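Local coordinates for carbon dioxide concentrating mechanism protein (Nostoc sp., PDB 4N8X) that probably forms the pentameric vertices of the carboxysome, the polyhedral inclusion that sequesters RuBisCO, and thereby helps a flat shell layer to curve, at residues L25-V30 and A77-I82; E41-N46 and V56-G61. All blocks are in the same frame, centred on the assembly; numbering follows the deposited sequence.

Contact 1. Residues L25-V30 and A77-I82; sequences LLLQLV and AAVVAI
Leu27 and Val79 meet in the interior of a small beta barrel, the fold of the CcmL/EutN family. Strands 24-30 and 77-88 are not neighbours in the sheet, and the 8.6 Å between Leu25 CA and Val79 CA, the shortest CA separation across the two segments, is too wide for backbone pairing. What joins them is methyl packing alone. The tighter part lies at Leu27, whose CD1 comes to 3.9 Å from Val79 CG2 as the two side chains cross at a slant. Torsions explain the meeting: Leu27 CG stands anti to its own carbonyl carbon (chi1 -51°), and Val79 holds CG2 in the equivalent position, so that each reaches inward on the backbone N side. Leu25 closes the contact more loosely, its CD1 lying 4.3 Å from Val79 CG2. All three residues are buried, and the 84 Å² buried between the segments is small, consistent with other strands sharing the filling: Leu27 also packs on Ala4, Val6, Ala43 and Ile58. The more open place on 25-30 is Leu29, partly exposed, which rests on Ala4 and Glu41 instead of reaching 77-82. Towards the outside, Leu26 packs on Val88 of a neighbouring subunit. On the inner side a single methyl, Val79 CG2, receives the CD1 atoms of both Leu25 and Leu27.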
ATOM      1  N   LEU A  25      -8.391  -4.717 -17.882  1.00 12.17           N
ATOM      2  CA  LEU A  25      -7.234  -5.071 -18.714  1.00 17.68           C
ATOM      3  C   LEU A  25      -6.201  -5.861 -17.930  1.00 17.96           C
ATOM      4  O   LEU A  25      -5.962  -5.567 -16.757  1.00 16.98           O
ATOM      5  CB  LEU A  25      -6.545  -3.807 -19.213  1.00 14.72           C
ATOM      6  CG  LEU A  25      -7.397  -2.919 -20.140  1.00 17.34           C
ATOM      7  CD1 LEU A  25      -6.523  -1.809 -20.737  1.00 20.10           C
ATOM      8  CD2 LEU A  25      -8.029  -3.746 -21.235  1.00 16.35           C
ATOM      9  N   LEU A  26      -5.549  -6.827 -18.578  1.00 14.46           N
ATOM     10  CA  LEU A  26      -4.416  -7.545 -17.954  1.00 12.18           C
ATOM     11  C   LEU A  26      -3.143  -6.833 -18.400  1.00 15.87           C
ATOM     12  O   LEU A  26      -2.853  -6.730 -19.612  1.00 17.79           O
ATOM     13  CB  LEU A  26      -4.377  -9.007 -18.436  1.00 16.24           C
ATOM     14  CG  LEU A  26      -3.184  -9.877 -17.991  1.00 15.66           C
ATOM     15  CD1 LEU A  26      -3.201 -10.145 -16.457  1.00 20.44           C
ATOM     16  CD2 LEU A  26      -3.206 -11.140 -18.769  1.00 18.66           C
ATOM     17  N   LEU A  27      -2.376  -6.358 -17.423  1.00 12.40           N
ATOM     18  CA  LEU A  27      -1.165  -5.568 -17.678  1.00 15.01           C
ATOM     19  C   LEU A  27       0.100  -6.267 -17.153  1.00 15.80           C
ATOM     20  O   LEU A  27       0.051  -6.944 -16.131  1.00 18.28           O
ATOM     21  CB  LEU A  27      -1.334  -4.211 -16.998  1.00 12.60           C
ATOM     22  CG  LEU A  27      -2.675  -3.550 -17.376  1.00 18.53           C
ATOM     23  CD1 LEU A  27      -2.855  -2.217 -16.645  1.00 26.39           C
ATOM     24  CD2 LEU A  27      -2.736  -3.262 -18.840  1.00 19.40           C
ATOM     25  N   GLN A  28       1.203  -6.128 -17.887  1.00 16.27           N
ATOM     26  CA  GLN A  28       2.497  -6.691 -17.504  1.00 16.61           C
ATOM     27  C   GLN A  28       3.347  -5.525 -17.061  1.00 17.55           C
ATOM     28  O   GLN A  28       3.561  -4.595 -17.829  1.00 18.58           O
ATOM     29  CB  GLN A  28       3.150  -7.418 -18.709  1.00 12.82           C
ATOM     30  CG  GLN A  28       4.580  -7.976 -18.431  1.00 13.76           C
ATOM     31  CD  GLN A  28       5.195  -8.670 -19.625  1.00 23.78           C
ATOM     32  OE1 GLN A  28       4.671  -8.578 -20.734  1.00 22.89           O
ATOM     33  NE2 GLN A  28       6.342  -9.362 -19.412  1.00 20.83           N
ATOM     34  N   LEU A  29       3.834  -5.585 -15.820  1.00 19.61           N
ATOM     35  CA  LEU A  29       4.599  -4.494 -15.211  1.00 23.37           C
ATOM     36  C   LEU A  29       5.941  -4.257 -15.888  1.00 15.40           C
ATOM     37  O   LEU A  29       6.541  -5.168 -16.437  1.00 16.09           O
ATOM     38  CB  LEU A  29       4.808  -4.751 -13.708  1.00 22.30           C
ATOM     39  CG  LEU A  29       3.542  -4.400 -12.894  1.00 24.58           C
ATOM     40  CD1 LEU A  29       3.091  -3.008 -13.208  1.00 21.94           C
ATOM     41  CD2 LEU A  29       2.383  -5.349 -13.114  1.00 23.46           C
ATOM     42  N   VAL A  30       6.394  -3.011 -15.860  1.00 16.04           N
ATOM     43  CA  VAL A  30       7.691  -2.623 -16.441  1.00 13.93           C
ATOM     44  C   VAL A  30       8.552  -2.105 -15.292  1.00 14.54           C
ATOM     45  O   VAL A  30       8.022  -1.460 -14.362  1.00 15.16           O
ATOM     46  CB  VAL A  30       7.491  -1.540 -17.544  1.00 14.91           C
ATOM     47  CG1 VAL A  30       8.819  -0.951 -18.022  1.00 18.30           C
ATOM     48  CG2 VAL A  30       6.712  -2.130 -18.752  1.00 17.82           C
ATOM     49  N   ALA A  77      -6.890  -0.164  -9.079  1.00 13.81           N
ATOM     50  CA  ALA A  77      -5.913   0.026 -10.168  1.00 12.69           C
ATOM     51  C   ALA A  77      -6.644   0.448 -11.419  1.00 13.23           C
ATOM     52  O   ALA A  77      -7.677  -0.153 -11.768  1.00 14.80           O
ATOM     53  CB  ALA A  77      -5.051  -1.268 -10.438  1.00 12.18           C
ATOM     54  N   ALA A  78      -6.175   1.552 -12.007  1.00 17.28           N
ATOM     55  CA  ALA A  78      -6.791   2.152 -13.181  1.00 20.23           C
ATOM     56  C   ALA A  78      -5.719   2.611 -14.182  1.00 18.22           C
ATOM     57  O   ALA A  78      -4.650   3.110 -13.791  1.00 15.57           O
ATOM     58  CB  ALA A  78      -7.747   3.341 -12.766  1.00 16.69           C
ATOM     59  N   VAL A  79      -6.029   2.463 -15.466  1.00 18.08           N
ATOM     60  CA  VAL A  79      -5.219   3.048 -16.517  1.00 18.24           C
ATOM     61  C   VAL A  79      -5.484   4.550 -16.581  1.00 13.00           C
ATOM     62  O   VAL A  79      -6.621   4.974 -16.638  1.00 14.66           O
ATOM     63  CB  VAL A  79      -5.487   2.341 -17.857  1.00 20.88           C
ATOM     64  CG1 VAL A  79      -4.821   3.085 -19.016  1.00 21.43           C
ATOM     65  CG2 VAL A  79      -5.003   0.890 -17.778  1.00 16.10           C
ATOM     66  N   VAL A  80      -4.434   5.380 -16.473  1.00 14.07           N
ATOM     67  CA  VAL A  80      -4.684   6.807 -16.453  1.00 16.33           C
ATOM     68  C   VAL A  80      -4.086   7.521 -17.650  1.00 16.75           C
ATOM     69  O   VAL A  80      -4.456   8.656 -17.958  1.00 17.42           O
ATOM     70  CB  VAL A  80      -4.258   7.493 -15.101  1.00 25.21           C
ATOM     71  CG1 VAL A  80      -4.965   6.847 -13.923  1.00 24.26           C
ATOM     72  CG2 VAL A  80      -2.719   7.451 -14.867  1.00 14.67           C
ATOM     73  N   ALA A  81      -3.160   6.863 -18.332  1.00 15.12           N
ATOM     74  CA  ALA A  81      -2.498   7.515 -19.460  1.00 18.48           C
ATOM     75  C   ALA A  81      -1.879   6.467 -20.373  1.00 20.49           C
ATOM     76  O   ALA A  81      -1.478   5.406 -19.904  1.00 18.78           O
ATOM     77  CB  ALA A  81      -1.413   8.474 -18.938  1.00 21.50           C
ATOM     78  N   ILE A  82      -1.812   6.771 -21.668  1.00 19.10           N
ATOM     79  CA  ILE A  82      -1.023   5.978 -22.609  1.00 18.24           C
ATOM     80  C   ILE A  82       0.293   6.731 -22.863  1.00 19.86           C
ATOM     81  O   ILE A  82       0.306   7.934 -23.155  1.00 20.42           O
ATOM     82  CB  ILE A  82      -1.765   5.789 -23.952  1.00 17.29           C
ATOM     83  CG1 ILE A  82      -3.029   4.954 -23.745  1.00 16.45           C
ATOM     84  CG2 ILE A  82      -0.828   5.182 -25.055  1.00 18.78           C
ATOM     85  CD1 ILE A  82      -4.135   5.212 -24.826  1.00 17.80           C
TER

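Contact 2. Residues E41-N46 and V56-G61; sequences EVAADN and VLISRG
Glu41 lays its carboxylate against Ile58, with OE2 3.1 Å from Ile58 CD1 and 3.2 Å from Ile58 CG2, so one oxygen faces both methyl groups of the same side chain from one side. Both approaches are short for oxygen against a methyl carbon, and the exact placing of the carboxylate is somewhat doubtful; they come from side chains that approach each other from opposite directions. Beside them, Ala43 CB touches Ile58 CG2 at 4.5 Å, a looser apolar contact. The other carboxylate oxygen faces Arg60: OE1 of Glu41 lies 4.1 Å from Arg60 NH1, at the edge of the guanidinium and near its plane. That is too long for a salt bridge, and the two planar groups are turned 80° apart, far from the coplanar pairing of a bidentate bridge.

The next shell shows what sets these positions. Glu41 CG is wedged between the backbone N and the carbonyl carbon (chi1 69°), and the chain then runs extended towards Ile58. Arg60 bends at its second torsion, which carries its end nearer to Glu41, but its salt bridge runs from NH2 to Asp76, while NH1 has a weak hydrogen bond to Gln2 of a neighbouring subunit. Strands 41-44 and 56-60 cross at 87° with axes 8.5 Å apart, the nearly orthogonal packing of non-adjacent strands facing each other across a small barrel. A backbone bond from Ala43 to Leu25 holds the first strand in its sheet. A carboxylate set against methyls would probably bind its proton somewhat more readily, while the nearby guanidinium would oppose that shift by electrostatic attraction without direct pairing.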
ATOM      1  N   GLU A  41      -0.920  -7.400 -13.386  1.00 17.91           N
ATOM      2  CA  GLU A  41      -2.043  -6.958 -12.577  1.00 24.68           C
ATOM      3  C   GLU A  41      -3.206  -6.656 -13.473  1.00 19.37           C
ATOM      4  O   GLU A  41      -3.038  -6.597 -14.689  1.00 19.30           O
ATOM      5  CB  GLU A  41      -1.686  -5.762 -11.704  1.00 27.66           C
ATOM      6  CG  GLU A  41      -1.438  -4.447 -12.397  1.00 32.72           C
ATOM      7  CD  GLU A  41      -0.843  -3.425 -11.404  1.00 37.54           C
ATOM      8  OE1 GLU A  41       0.049  -3.804 -10.622  1.00 41.91           O
ATOM      9  OE2 GLU A  41      -1.284  -2.263 -11.374  1.00 44.48           O
ATOM     10  N   VAL A  42      -4.383  -6.479 -12.868  1.00 20.01           N
ATOM     11  CA  VAL A  42      -5.590  -6.151 -13.615  1.00 16.07           C
ATOM     12  C   VAL A  42      -5.994  -4.761 -13.217  1.00 15.92           C
ATOM     13  O   VAL A  42      -6.091  -4.482 -12.019  1.00 17.09           O
ATOM     14  CB  VAL A  42      -6.710  -7.145 -13.277  1.00 12.92           C
ATOM     15  CG1 VAL A  42      -7.981  -6.870 -14.124  1.00 13.84           C
ATOM     16  CG2 VAL A  42      -6.202  -8.564 -13.493  1.00 12.91           C
ATOM     17  N   ALA A  43      -6.221  -3.890 -14.212  1.00 15.86           N
ATOM     18  CA  ALA A  43      -6.640  -2.508 -13.950  1.00 19.87           C
ATOM     19  C   ALA A  43      -7.904  -2.169 -14.743  1.00 17.83           C
ATOM     20  O   ALA A  43      -8.103  -2.675 -15.843  1.00 17.81           O
ATOM     21  CB  ALA A  43      -5.504  -1.510 -14.329  1.00 15.22           C
ATOM     22  N   ALA A  44      -8.707  -1.254 -14.213  1.00 13.76           N
ATOM     23  CA  ALA A  44      -9.880  -0.767 -14.916  1.00 16.10           C
ATOM     24  C   ALA A  44      -9.418   0.214 -15.989  1.00 19.34           C
ATOM     25  O   ALA A  44      -8.459   0.977 -15.800  1.00 22.52           O
ATOM     26  CB  ALA A  44     -10.835  -0.077 -13.932  1.00 16.17           C
ATOM     27  N   ASP A  45     -10.085   0.205 -17.133  1.00 19.16           N
ATOM     28  CA  ASP A  45      -9.755   1.198 -18.153  1.00 16.00           C
ATOM     29  C   ASP A  45     -11.046   1.726 -18.737  1.00 21.38           C
ATOM     30  O   ASP A  45     -11.416   1.408 -19.842  1.00 18.62           O
ATOM     31  CB  ASP A  45      -8.879   0.592 -19.240  1.00 16.20           C
ATOM     32  CG  ASP A  45      -8.560   1.593 -20.394  1.00 26.65           C
ATOM     33  OD1 ASP A  45      -8.856   2.807 -20.271  1.00 27.22           O
ATOM     34  OD2 ASP A  45      -7.996   1.170 -21.445  1.00 21.48           O
ATOM     35  N   ASN A  46     -11.758   2.527 -17.981  1.00 18.21           N
ATOM     36  CA  ASN A  46     -13.023   3.024 -18.494  1.00 24.52           C
ATOM     37  C   ASN A  46     -12.909   4.449 -19.015  1.00 27.05           C
ATOM     38  O   ASN A  46     -13.874   5.010 -19.503  1.00 27.04           O
ATOM     39  CB  ASN A  46     -14.138   2.877 -17.452  1.00 28.53           C
ATOM     40  CG  ASN A  46     -13.795   3.521 -16.117  1.00 45.24           C
ATOM     41  OD1 ASN A  46     -13.380   4.684 -16.051  1.00 51.48           O
ATOM     42  ND2 ASN A  46     -13.961   2.761 -15.042  1.00 51.25           N
ATOM     43  N   VAL A  56       1.296   2.009 -20.647  1.00 14.44           N
ATOM     44  CA  VAL A  56       0.353   2.876 -19.983  1.00 13.25           C
ATOM     45  C   VAL A  56       0.882   3.147 -18.571  1.00 15.49           C
ATOM     46  O   VAL A  56       1.754   2.434 -18.092  1.00 17.19           O
ATOM     47  CB  VAL A  56      -1.022   2.184 -19.884  1.00 14.64           C
ATOM     48  CG1 VAL A  56      -1.606   1.974 -21.284  1.00 14.39           C
ATOM     49  CG2 VAL A  56      -0.887   0.828 -19.171  1.00 15.70           C
ATOM     50  N   LEU A  57       0.357   4.196 -17.940  1.00 17.22           N
ATOM     51  CA  LEU A  57       0.558   4.423 -16.527  1.00 16.97           C
ATOM     52  C   LEU A  57      -0.651   3.886 -15.759  1.00 17.79           C
ATOM     53  O   LEU A  57      -1.802   4.124 -16.146  1.00 18.95           O
ATOM     54  CB  LEU A  57       0.691   5.914 -16.267  1.00 17.13           C
ATOM     55  CG  LEU A  57       1.923   6.522 -16.883  1.00 19.57           C
ATOM     56  CD1 LEU A  57       1.790   8.019 -16.796  1.00 22.09           C
ATOM     57  CD2 LEU A  57       3.106   6.061 -16.026  1.00 14.76           C
ATOM     58  N   ILE A  58      -0.367   3.213 -14.654  1.00 16.33           N
ATOM     59  CA  ILE A  58      -1.381   2.693 -13.744  1.00 16.18           C
ATOM     60  C   ILE A  58      -1.315   3.490 -12.427  1.00 17.81           C
ATOM     61  O   ILE A  58      -0.243   3.658 -11.864  1.00 20.30           O
ATOM     62  CB  ILE A  58      -1.056   1.254 -13.385  1.00 12.23           C
ATOM     63  CG1 ILE A  58      -1.043   0.334 -14.632  1.00 14.69           C
ATOM     64  CG2 ILE A  58      -2.127   0.693 -12.411  1.00 15.30           C
ATOM     65  CD1 ILE A  58      -0.740  -1.163 -14.225  1.00 19.09           C
ATOM     66  N   SER A  59      -2.460   3.985 -11.951  1.00 16.53           N
ATOM     67  CA  SER A  59      -2.568   4.554 -10.614  1.00 17.76           C
ATOM     68  C   SER A  59      -3.215   3.518  -9.732  1.00 17.74           C
ATOM     69  O   SER A  59      -4.190   2.869 -10.154  1.00 17.05           O
ATOM     70  CB  SER A  59      -3.417   5.826 -10.670  1.00 25.54           C
ATOM     71  OG  SER A  59      -2.611   6.912 -11.079  1.00 25.01           O
ATOM     72  N   ARG A  60      -2.693   3.340  -8.520  1.00 18.19           N
ATOM     73  CA  ARG A  60      -3.224   2.283  -7.623  1.00 22.05           C
ATOM     74  C   ARG A  60      -3.783   2.878  -6.346  1.00 19.65           C
ATOM     75  O   ARG A  60      -3.454   4.028  -5.988  1.00 21.35           O
ATOM     76  CB  ARG A  60      -2.150   1.176  -7.338  1.00 28.12           C
ATOM     77  CG  ARG A  60      -2.630  -0.120  -6.514  1.00105.32           C
ATOM     78  CD  ARG A  60      -2.746  -1.506  -7.302  1.00 53.72           C
ATOM     79  NE  ARG A  60      -3.477  -2.563  -6.560  1.00 47.36           N
ATOM     80  CZ  ARG A  60      -3.644  -3.856  -6.927  1.00 40.98           C
ATOM     81  NH1 ARG A  60      -3.135  -4.364  -8.056  1.00 17.86           N
ATOM     82  NH2 ARG A  60      -4.356  -4.672  -6.132  1.00 48.64           N
ATOM     83  N   GLY A  61      -4.650   2.131  -5.660  1.00 20.49           N
ATOM     84  CA  GLY A  61      -5.242   2.607  -4.419  1.00 18.65           C
ATOM     85  C   GLY A  61      -6.411   3.532  -4.723  1.00 22.76           C
ATOM     86  O   GLY A  61      -6.952   3.482  -5.829  1.00 19.96           O
TER

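In the fold
Both contacts span the interior of one barrel, their centres 4 Å apart, and they bring together different non-adjacent strands: 24-30 with 77-88 in contact 1, 39-44 with 55-60 in contact 2. Backbone bonds knit the two together, from Leu27 N to Glu41 O (2.8 Å) and from Val79 N to Ala44 O (2.9 Å); the second closes the barrel by joining strand 39-44 to strand 77-88. Contact 1 lies about 1 Å from the chain centre, fully buried and purely aliphatic. Contact 2, about 4 Å from that centre, passes from aliphatic core at Ala43 and Ile58 to charged, partly exposed groups that also meet a neighbouring subunit.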